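Local coordinates for protein predicted protease of the collagenase family (Methanopyrus kandleri, PDB 5D88) that probably acts as a peptidase of the U32 family, and binds a zinc ion in a domain built on a TIM barrel, at residues D35-P38 with E39-G43; Y64-E67 with D68-V72. All blocks are in the same frame, centred on the assembly; numbering follows the deposited sequence.

In the fold
Contacts 1 and 2 flank the same barrel strand, 43-47, in sequence: contact 1 lies in the loop before it and contact 2 on the helix after it. Residues 35-43 lead from helix 31-34 into the strand, whereas 64-72 belong to helix 63-75, which packs back on it. Contact 1 is a surface turn, with S41 the one buried residue among those that touch, and a single carbonyl takes both of its hydrogen bonds. Contact 2 is partly buried: regular helical bonding spreads over four carbonyls, with an apolar side facing the barrel. The centres of contacts 1 and 2 lie about 15 Å apart. Both lie away from the zinc site.

Contact 1: residues D35-P38 with E39-G43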
ATOM      1  N   ASP A  35      25.071 -17.124  12.491  1.00 44.77           N
ATOM      2  CA  ASP A  35      25.696 -17.747  13.650  1.00 45.75           C
ATOM      3  C   ASP A  35      24.970 -17.432  14.954  1.00 46.09           C
ATOM      4  O   ASP A  35      25.254 -18.082  15.962  1.00 48.12           O
ATOM      5  CB  ASP A  35      27.157 -17.302  13.780  1.00 47.66           C
ATOM      6  CG  ASP A  35      28.069 -17.924  12.732  1.00 51.80           C
ATOM      7  OD1 ASP A  35      27.627 -18.782  11.935  1.00 53.82           O
ATOM      8  OD2 ASP A  35      29.258 -17.552  12.721  1.00 53.22           O
ATOM      9  N   THR A  36      24.072 -16.447  14.969  1.00 46.35           N
ATOM     10  CA  THR A  36      23.335 -16.076  16.175  1.00 49.04           C
ATOM     11  C   THR A  36      21.964 -16.738  16.264  1.00 46.59           C
ATOM     12  O   THR A  36      21.289 -16.621  17.294  1.00 49.37           O
ATOM     13  CB  THR A  36      23.156 -14.554  16.242  1.00 54.17           C
ATOM     14  OG1 THR A  36      22.080 -14.155  15.380  1.00 56.56           O
ATOM     15  CG2 THR A  36      24.452 -13.836  15.829  1.00 53.21           C
ATOM     16  N   VAL A  37      21.541 -17.423  15.223  1.00 42.59           N
ATOM     17  CA  VAL A  37      20.254 -18.115  15.244  1.00 41.96           C
ATOM     18  C   VAL A  37      20.320 -19.244  16.265  1.00 44.68           C
ATOM     19  O   VAL A  37      21.273 -20.041  16.234  1.00 44.28           O
ATOM     20  CB  VAL A  37      19.926 -18.655  13.858  1.00 41.74           C
ATOM     21  CG1 VAL A  37      18.663 -19.539  13.902  1.00 44.50           C
ATOM     22  CG2 VAL A  37      19.760 -17.504  12.886  1.00 43.31           C
ATOM     23  N   PRO A  38      19.343 -19.369  17.160  1.00 46.42           N
ATOM     24  CA  PRO A  38      19.385 -20.455  18.139  1.00 48.14           C
ATOM     25  C   PRO A  38      19.452 -21.821  17.473  1.00 50.32           C
ATOM     26  O   PRO A  38      18.855 -22.055  16.416  1.00 50.53           O
ATOM     27  CB  PRO A  38      18.081 -20.269  18.919  1.00 48.98           C
ATOM     28  CG  PRO A  38      17.783 -18.812  18.782  1.00 47.61           C
ATOM     29  CD  PRO A  38      18.189 -18.480  17.384  1.00 46.39           C
ATOM     30  N   GLU A  39      20.180 -22.736  18.123  1.00 54.16           N
ATOM     31  CA  GLU A  39      20.416 -24.056  17.542  1.00 61.75           C
ATOM     32  C   GLU A  39      19.120 -24.819  17.285  1.00 61.23           C
ATOM     33  O   GLU A  39      19.038 -25.580  16.313  1.00 60.96           O
ATOM     34  CB  GLU A  39      21.329 -24.879  18.450  1.00 67.89           C
ATOM     35  CG  GLU A  39      22.806 -24.524  18.335  1.00 75.14           C
ATOM     36  CD  GLU A  39      23.708 -25.490  19.092  1.00 80.98           C
ATOM     37  OE1 GLU A  39      23.661 -26.708  18.811  1.00 82.39           O
ATOM     38  OE2 GLU A  39      24.461 -25.030  19.977  1.00 84.05           O
ATOM     39  N   ASP A  40      18.103 -24.640  18.126  1.00 61.61           N
ATOM     40  CA  ASP A  40      16.873 -25.419  18.003  1.00 63.31           C
ATOM     41  C   ASP A  40      15.837 -24.771  17.091  1.00 59.18           C
ATOM     42  O   ASP A  40      14.687 -25.217  17.061  1.00 59.69           O
ATOM     43  CB  ASP A  40      16.255 -25.664  19.383  1.00 67.95           C
ATOM     44  CG  ASP A  40      16.020 -24.378  20.162  1.00 71.56           C
ATOM     45  OD1 ASP A  40      16.038 -23.292  19.540  1.00 69.59           O
ATOM     46  OD2 ASP A  40      15.814 -24.456  21.399  1.00 74.83           O
ATOM     47  N   SER A  41      16.214 -23.747  16.338  1.00 54.35           N
ATOM     48  CA  SER A  41      15.248 -23.064  15.502  1.00 48.07           C
ATOM     49  C   SER A  41      14.766 -23.976  14.381  1.00 46.48           C
ATOM     50  O   SER A  41      15.444 -24.926  13.969  1.00 48.06           O
ATOM     51  CB  SER A  41      15.861 -21.803  14.924  1.00 48.16           C
ATOM     52  OG  SER A  41      16.236 -20.926  15.973  1.00 53.47           O
ATOM     53  N   ASP A  42      13.565 -23.687  13.895  1.00 41.68           N
ATOM     54  CA  ASP A  42      13.028 -24.496  12.815  1.00 41.57           C
ATOM     55  C   ASP A  42      13.561 -24.034  11.467  1.00 37.45           C
ATOM     56  O   ASP A  42      13.842 -24.859  10.591  1.00 38.74           O
ATOM     57  CB  ASP A  42      11.504 -24.468  12.864  1.00 45.44           C
ATOM     58  CG  ASP A  42      10.966 -25.198  14.083  1.00 50.01           C
ATOM     59  OD1 ASP A  42      11.008 -26.442  14.090  1.00 53.30           O
ATOM     60  OD2 ASP A  42      10.532 -24.535  15.044  1.00 50.20           O
ATOM     61  N   GLY A  43      13.759 -22.736  11.297  1.00 35.56           N
ATOM     62  CA  GLY A  43      14.180 -22.253   9.997  1.00 33.47           C
ATOM     63  C   GLY A  43      14.627 -20.809  10.048  1.00 31.88           C
ATOM     64  O   GLY A  43      14.509 -20.126  11.068  1.00 31.45           O
TER
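S41 returns to P38 through two donors that share one acceptor. The backbone N of S41 lies 3.1 Å from P38 O with an N-H...O angle of 158°, and S41 OG donates to the same P38 O at 2.9 Å. Both donors reach this oxygen from one face of its carbonyl plane, the amide from well above it (55°) and the hydroxyl at a smaller tilt, so the grip is one-sided. The serine torsion explains the second bond: with chi1 at -61°, OG sits beside the serine's own N and is carried to the same carbonyl.

The hydroxyl is also lined by carbon. P38 CD comes within 3.4 Å of S41 OG, and V37 CG1 stands 3.5 Å from S41 OG. V37 turns that methyl toward the serine, whose CB it meets at 3.7 Å. D40 OD1 touches P38 CB at 3.7 Å.

One shell further out, Y26 of strand 23-27 packs against V37, P38 and S41, while D42 makes backbone hydrogen bonds to R24 and S79. These bonds tie the end of the loop to the neighbouring strands. The S41 N to P38 O bond closes a type I beta turn from P38 to S41, reinforced by a serine hydroxyl, just ahead of barrel strand 43-47.

Contact 2: residues Y64-E67 with D68-V72; sequences YEVE and DIVDV
The carboxylate of D71 lies with one face against E67 O: D71 CG is 3.2 Å from E67 O, and the two carboxylate oxygens are almost equally far from it, which places the carbonyl oxygen above the group's middle. Two acceptors cannot bond here. A chi1 of -69° sets CG beside the aspartate's own N, close to that carbonyl, and a small chi2 of -15° turns the carboxylate plane flat to it. The other flat group, the Y64 ring, has E65 CG 3.6 Å above one face, displaced toward the rim.

These residues belong to the alpha helix 63-75 of a beta-alpha-beta unit between barrel strands 43-47 and 79-83. Four successive i to i+4 bonds give the evidence for regular winding. D68 N to Y64 O is the longest at 3.3 Å, while I69 N to E65 O is short at 2.9 Å and almost collinear with the carbonyl, the C=O...N angle being 162°. V70 N bonds V66 O, and D71 N bonds E67 O at 3.1 Å, so this last carbonyl meets both the amide and the carboxylate face of D71.

The buried side is made by V66, I69 and V70. I69 and V70 lie on V46 of strand 43-47, I69 reaching I44 as well, and V66 touches L113 of helix 98-113. The polar ends look elsewhere: E65 pairs with R59 and takes the amide of E62, and E67 OE2 bonds the hydroxyl of Y108.

Within the helix, V66 CG1 meets V70 CG2 at 4.3 Å. That same V70 methyl, placed beside its backbone N, rests 3.2 Å from V66 O, closer than V70 CB.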
ATOM      1  N   TYR A  64      25.290 -13.028  -3.803  1.00 40.06           N
ATOM      2  CA  TYR A  64      26.292 -14.031  -3.439  1.00 42.06           C
ATOM      3  C   TYR A  64      26.212 -14.362  -1.956  1.00 39.76           C
ATOM      4  O   TYR A  64      26.499 -15.496  -1.560  1.00 42.26           O
ATOM      5  CB  TYR A  64      27.707 -13.578  -3.815  1.00 44.70           C
ATOM      6  CG  TYR A  64      28.317 -12.609  -2.837  1.00 48.37           C
ATOM      7  CD1 TYR A  64      29.032 -13.066  -1.732  1.00 51.41           C
ATOM      8  CD2 TYR A  64      28.165 -11.235  -3.004  1.00 49.71           C
ATOM      9  CE1 TYR A  64      29.584 -12.184  -0.821  1.00 51.62           C
ATOM     10  CE2 TYR A  64      28.714 -10.341  -2.094  1.00 50.93           C
ATOM     11  CZ  TYR A  64      29.424 -10.824  -1.006  1.00 51.32           C
ATOM     12  OH  TYR A  64      29.974  -9.947  -0.095  1.00 51.36           O
ATOM     13  N   GLU A  65      25.785 -13.404  -1.130  1.00 36.86           N
ATOM     14  CA  GLU A  65      25.615 -13.668   0.298  1.00 36.46           C
ATOM     15  C   GLU A  65      24.430 -14.579   0.557  1.00 36.18           C
ATOM     16  O   GLU A  65      24.498 -15.464   1.415  1.00 36.56           O
ATOM     17  CB  GLU A  65      25.393 -12.377   1.063  1.00 36.80           C
ATOM     18  CG  GLU A  65      26.499 -11.393   1.038  1.00 40.56           C
ATOM     19  CD  GLU A  65      26.122 -10.178   1.857  1.00 41.64           C
ATOM     20  OE1 GLU A  65      26.181 -10.274   3.104  1.00 43.18           O
ATOM     21  OE2 GLU A  65      25.705  -9.159   1.258  1.00 39.45           O
ATOM     22  N   VAL A  66      23.317 -14.332  -0.131  1.00 35.22           N
ATOM     23  CA  VAL A  66      22.140 -15.182   0.005  1.00 36.32           C
ATOM     24  C   VAL A  66      22.512 -16.641  -0.224  1.00 38.25           C
ATOM     25  O   VAL A  66      22.114 -17.532   0.535  1.00 36.72           O
ATOM     26  CB  VAL A  66      21.046 -14.716  -0.968  1.00 33.85           C
ATOM     27  CG1 VAL A  66      19.883 -15.707  -1.007  1.00 34.94           C
ATOM     28  CG2 VAL A  66      20.573 -13.342  -0.559  1.00 35.88           C
ATOM     29  N   GLU A  67      23.290 -16.907  -1.274  1.00 40.25           N
ATOM     30  CA  GLU A  67      23.596 -18.290  -1.616  1.00 42.38           C
ATOM     31  C   GLU A  67      24.469 -18.939  -0.550  1.00 42.84           C
ATOM     32  O   GLU A  67      24.263 -20.107  -0.194  1.00 44.04           O
ATOM     33  CB  GLU A  67      24.229 -18.330  -3.004  1.00 47.67           C
ATOM     34  CG  GLU A  67      23.191 -17.879  -4.048  1.00 55.38           C
ATOM     35  CD  GLU A  67      23.708 -17.778  -5.474  1.00 60.73           C
ATOM     36  OE1 GLU A  67      24.929 -17.945  -5.701  1.00 64.71           O
ATOM     37  OE2 GLU A  67      22.869 -17.524  -6.375  1.00 57.23           O
ATOM     38  N   ASP A  68      25.412 -18.178   0.008  1.00 41.92           N
ATOM     39  CA  ASP A  68      26.223 -18.662   1.118  1.00 43.64           C
ATOM     40  C   ASP A  68      25.371 -18.933   2.361  1.00 42.59           C
ATOM     41  O   ASP A  68      25.534 -19.966   3.025  1.00 42.32           O
ATOM     42  CB  ASP A  68      27.311 -17.630   1.408  1.00 45.12           C
ATOM     43  CG  ASP A  68      28.323 -18.114   2.409  1.00 51.90           C
ATOM     44  OD1 ASP A  68      28.714 -19.303   2.352  1.00 53.28           O
ATOM     45  OD2 ASP A  68      28.734 -17.294   3.252  1.00 54.28           O
ATOM     46  N   ILE A  69      24.459 -18.018   2.690  1.00 39.10           N
ATOM     47  CA  ILE A  69      23.585 -18.198   3.850  1.00 35.81           C
ATOM     48  C   ILE A  69      22.779 -19.479   3.714  1.00 37.68           C
ATOM     49  O   ILE A  69      22.621 -20.244   4.676  1.00 38.43           O
ATOM     50  CB  ILE A  69      22.654 -16.986   4.008  1.00 34.97           C
ATOM     51  CG1 ILE A  69      23.444 -15.761   4.484  1.00 33.63           C
ATOM     52  CG2 ILE A  69      21.492 -17.301   4.984  1.00 35.44           C
ATOM     53  CD1 ILE A  69      22.690 -14.455   4.226  1.00 33.62           C
ATOM     54  N   VAL A  70      22.209 -19.702   2.529  1.00 38.38           N
ATOM     55  CA  VAL A  70      21.307 -20.834   2.347  1.00 41.09           C
ATOM     56  C   VAL A  70      22.075 -22.148   2.451  1.00 43.52           C
ATOM     57  O   VAL A  70      21.604 -23.107   3.078  1.00 42.59           O
ATOM     58  CB  VAL A  70      20.550 -20.708   1.011  1.00 38.18           C
ATOM     59  CG1 VAL A  70      19.730 -21.943   0.748  1.00 39.62           C
ATOM     60  CG2 VAL A  70      19.633 -19.479   1.042  1.00 37.62           C
ATOM     61  N   ASP A  71      23.269 -22.211   1.857  1.00 46.45           N
ATOM     62  CA  ASP A  71      24.086 -23.424   1.956  1.00 50.30           C
ATOM     63  C   ASP A  71      24.371 -23.784   3.403  1.00 46.52           C
ATOM     64  O   ASP A  71      24.167 -24.931   3.829  1.00 47.34           O
ATOM     65  CB  ASP A  71      25.408 -23.238   1.218  1.00 59.36           C
ATOM     66  CG  ASP A  71      25.234 -23.168  -0.272  1.00 67.02           C
ATOM     67  OD1 ASP A  71      24.146 -23.552  -0.762  1.00 71.39           O
ATOM     68  OD2 ASP A  71      26.193 -22.736  -0.951  1.00 67.79           O
ATOM     69  N   VAL A  72      24.902 -22.833   4.164  1.00 43.54           N
ATOM     70  CA  VAL A  72      25.300 -23.126   5.539  1.00 44.98           C
ATOM     71  C   VAL A  72      24.078 -23.455   6.388  1.00 43.17           C
ATOM     72  O   VAL A  72      24.125 -24.342   7.244  1.00 44.61           O
ATOM     73  CB  VAL A  72      26.105 -21.948   6.116  1.00 47.01           C
ATOM     74  CG1 VAL A  72      26.433 -22.171   7.582  1.00 47.44           C
ATOM     75  CG2 VAL A  72      27.381 -21.761   5.328  1.00 49.30           C
TER